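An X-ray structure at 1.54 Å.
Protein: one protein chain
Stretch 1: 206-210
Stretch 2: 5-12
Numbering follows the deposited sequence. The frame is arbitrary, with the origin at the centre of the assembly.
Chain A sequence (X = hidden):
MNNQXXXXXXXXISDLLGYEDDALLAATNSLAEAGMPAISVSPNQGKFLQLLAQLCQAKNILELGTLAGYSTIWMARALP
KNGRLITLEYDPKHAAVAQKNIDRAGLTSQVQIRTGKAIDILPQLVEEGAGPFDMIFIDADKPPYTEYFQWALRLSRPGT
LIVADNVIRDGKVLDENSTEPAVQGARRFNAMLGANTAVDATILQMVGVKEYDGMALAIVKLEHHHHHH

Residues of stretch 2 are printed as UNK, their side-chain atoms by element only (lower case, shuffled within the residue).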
# COMPACT_ATOMS: atom_id res chain seq x y z
N MET A 206 4.50 9.08 -2.28
CA MET A 206 3.91 9.47 -0.98
C MET A 206 4.04 10.96 -0.73
O MET A 206 5.09 11.55 -0.97
CB MET A 206 4.54 8.67 0.16
CG MET A 206 4.12 7.21 0.08
SD MET A 206 4.60 6.34 1.57
CE MET A 206 3.96 4.71 1.15
N VAL A 207 2.93 11.52 -0.23
CA VAL A 207 2.85 12.93 0.21
C VAL A 207 2.19 12.96 1.58
O VAL A 207 1.57 11.97 2.00
CB VAL A 207 2.12 13.80 -0.82
CG1 VAL A 207 2.91 13.88 -2.12
CG2 VAL A 207 0.70 13.31 -1.09
N GLY A 208 2.38 14.07 2.29
CA GLY A 208 1.82 14.23 3.64
C GLY A 208 2.65 15.20 4.45
O GLY A 208 3.11 16.18 3.90
N VAL A 209 2.83 14.92 5.73
CA VAL A 209 3.60 15.81 6.63
C VAL A 209 5.08 15.82 6.26
O VAL A 209 5.76 16.80 6.59
CB VAL A 209 3.37 15.47 8.11
CG1 VAL A 209 1.94 15.77 8.51
CG2 VAL A 209 3.76 14.04 8.47
N LYS A 210 5.61 14.76 5.65
CA LYS A 210 7.03 14.72 5.24
C LYS A 210 7.16 15.20 3.79
O LYS A 210 6.15 15.24 3.05
CB LYS A 210 7.58 13.30 5.39
CG LYS A 210 7.46 12.72 6.79
CD LYS A 210 8.11 11.35 6.90
CE LYS A 210 9.62 11.37 6.75
NZ LYS A 210 10.21 10.07 7.11
N UNK A 5 -1.42 21.63 1.44
CA UNK A 5 -2.62 20.76 1.25
C UNK A 5 -2.25 19.35 1.71
O UNK A 5 -3.07 18.71 2.40
c UNK A 5 -2.25 20.07 -1.16
c UNK A 5 -5.65 20.65 0.60
c UNK A 5 -4.57 20.03 -0.23
c UNK A 5 -3.21 20.73 -0.18
N UNK A 6 -1.08 18.84 1.31
CA UNK A 6 -0.71 17.44 1.67
C UNK A 6 -0.59 17.29 3.19
O UNK A 6 -1.02 16.26 3.75
c UNK A 6 1.37 18.17 -2.53
c UNK A 6 0.56 16.99 0.97
c UNK A 6 0.50 17.18 -0.52
c UNK A 6 1.44 17.96 -1.16
c UNK A 6 0.39 17.56 -3.27
c UNK A 6 -0.51 16.59 -1.28
c UNK A 6 -0.56 16.78 -2.65
N UNK A 7 -0.04 18.29 3.87
CA UNK A 7 0.06 18.27 5.35
C UNK A 7 -1.35 18.32 5.94
O UNK A 7 -1.64 17.52 6.83
c UNK A 7 3.10 20.69 5.66
c UNK A 7 0.89 19.45 5.83
o UNK A 7 4.30 20.79 5.24
o UNK A 7 2.53 21.56 6.36
c UNK A 7 2.31 19.45 5.29
N UNK A 8 -2.20 19.22 5.46
CA UNK A 8 -3.58 19.35 6.01
C UNK A 8 -4.33 18.03 5.84
O UNK A 8 -5.02 17.57 6.77
o UNK A 8 -3.65 21.70 5.68
c UNK A 8 -4.31 20.48 5.37
N UNK A 9 -4.21 17.43 4.66
CA UNK A 9 -4.90 16.14 4.40
C UNK A 9 -4.31 15.04 5.29
O UNK A 9 -5.07 14.20 5.80
c UNK A 9 -5.31 14.32 2.69
c UNK A 9 -4.89 15.76 2.91
c UNK A 9 -5.81 16.69 2.13
N UNK A 10 -2.99 15.04 5.50
CA UNK A 10 -2.37 14.02 6.38
C UNK A 10 -2.96 14.16 7.79
O UNK A 10 -3.27 13.14 8.39
c UNK A 10 -0.12 12.75 6.23
c UNK A 10 -0.84 14.10 6.38
o UNK A 10 -0.73 11.78 5.74
o UNK A 10 1.07 12.70 6.54
N UNK A 11 -3.16 15.37 8.29
CA UNK A 11 -3.72 15.60 9.65
C UNK A 11 -5.17 15.11 9.71
O UNK A 11 -5.55 14.49 10.69
n UNK A 11 -0.65 18.40 11.70
c UNK A 11 -2.01 18.25 11.67
c UNK A 11 -0.12 17.78 10.64
c UNK A 11 -2.32 17.51 10.57
c UNK A 11 -3.63 17.08 10.03
n UNK A 11 -1.11 17.23 9.95
N UNK A 12 -5.95 15.39 8.67
CA UNK A 12 -7.33 14.88 8.53
C UNK A 12 -7.34 13.34 8.63
O UNK A 12 -8.14 12.78 9.36
c UNK A 12 -7.90 15.38 7.21
c UNK A 12 -11.50 13.57 5.72
o UNK A 12 -12.63 12.98 5.22
c UNK A 12 -10.26 13.11 5.32
c UNK A 12 -10.42 15.15 7.14
c UNK A 12 -9.17 14.70 6.75
c UNK A 12 -9.12 13.71 5.80
c UNK A 12 -11.58 14.59 6.64

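Position 5 has four side-chain carbons. They fork at the first, and one arm is two carbons long. None comes near stretch 1. The branching identifies Ile-5.

Position 6 carries one carbon and then a ring of six carbons, with no heteroatom. CB points toward stretch 1, and the ring lies against Val-207. This is Phe-6. CB of Val-207 sits over one ring face, 4.1 Å from the centroid of the Phe-6 ring, in a CH-pi contact. CG2 of Val-207 reaches CD1 of Phe-6 at 3.5 Å.

Position 7 has three carbons in a row, the third bearing two oxygens. The second of these carbons lies near O of Gly-208 and CA of Val-209. The group is a carboxylate on a two-carbon arm, hence Glu-7. Its contact with stretch 1 is made through the aliphatic part: CG of Glu-7 lies 3.6 Å from O of Gly-208 and 4.1 Å from CA of Val-209.

Position 8 has one carbon and one oxygen. CB points away from stretch 1. The residue is Ser-8.

Position 9 has three carbons, one carrying the other two. CB points sideways, and the side chain makes no contact with stretch 1. It is Val-9, one carbon shorter than Ile-5.

Position 10 has two carbons, the second carrying two oxygens. One of these oxygens is 2.9 Å from N of Val-209. The short carboxylate is Asp-10, and that oxygen is OD2. N of Val-209 donates a hydrogen bond to it, at an angle of 159°. The other oxygen, OD1, is hydrogen-bonded elsewhere in the structure.

Position 11 has one carbon and a five-membered ring of three carbons and two nitrogens. CG1 of Val-209 lies at the edge of this ring. This is His-11. CG1 of Val-209 is 3.6 Å from CE1 of His-11. Within the helix, ND1 of His-11 makes a weak hydrogen bond to O of Glu-7, at 3.2 Å.

Position 12 has one carbon, a six-carbon ring and one oxygen on the ring. It is out of reach of stretch 1. It is Tyr-12.

The contact joins a helix to a segment without regular structure. Phe-6 and Asp-10 are one helical turn apart, so both can point toward stretch 1. Phe-6 supplies an apolar surface, and Asp-10 accepts from a backbone amide. Between them passes Gly-208, whose CA is 3.5 Å from O of Phe-6 in a CA-H...O contact and 3.4 Å from OD2 of Asp-10. A CB there would fall 2.3 Å from OD2 of Asp-10, a clash. The backbone angles of Gly-208 also call for glycine by themselves.

Stretch 2 (5-12) IFESVDHY
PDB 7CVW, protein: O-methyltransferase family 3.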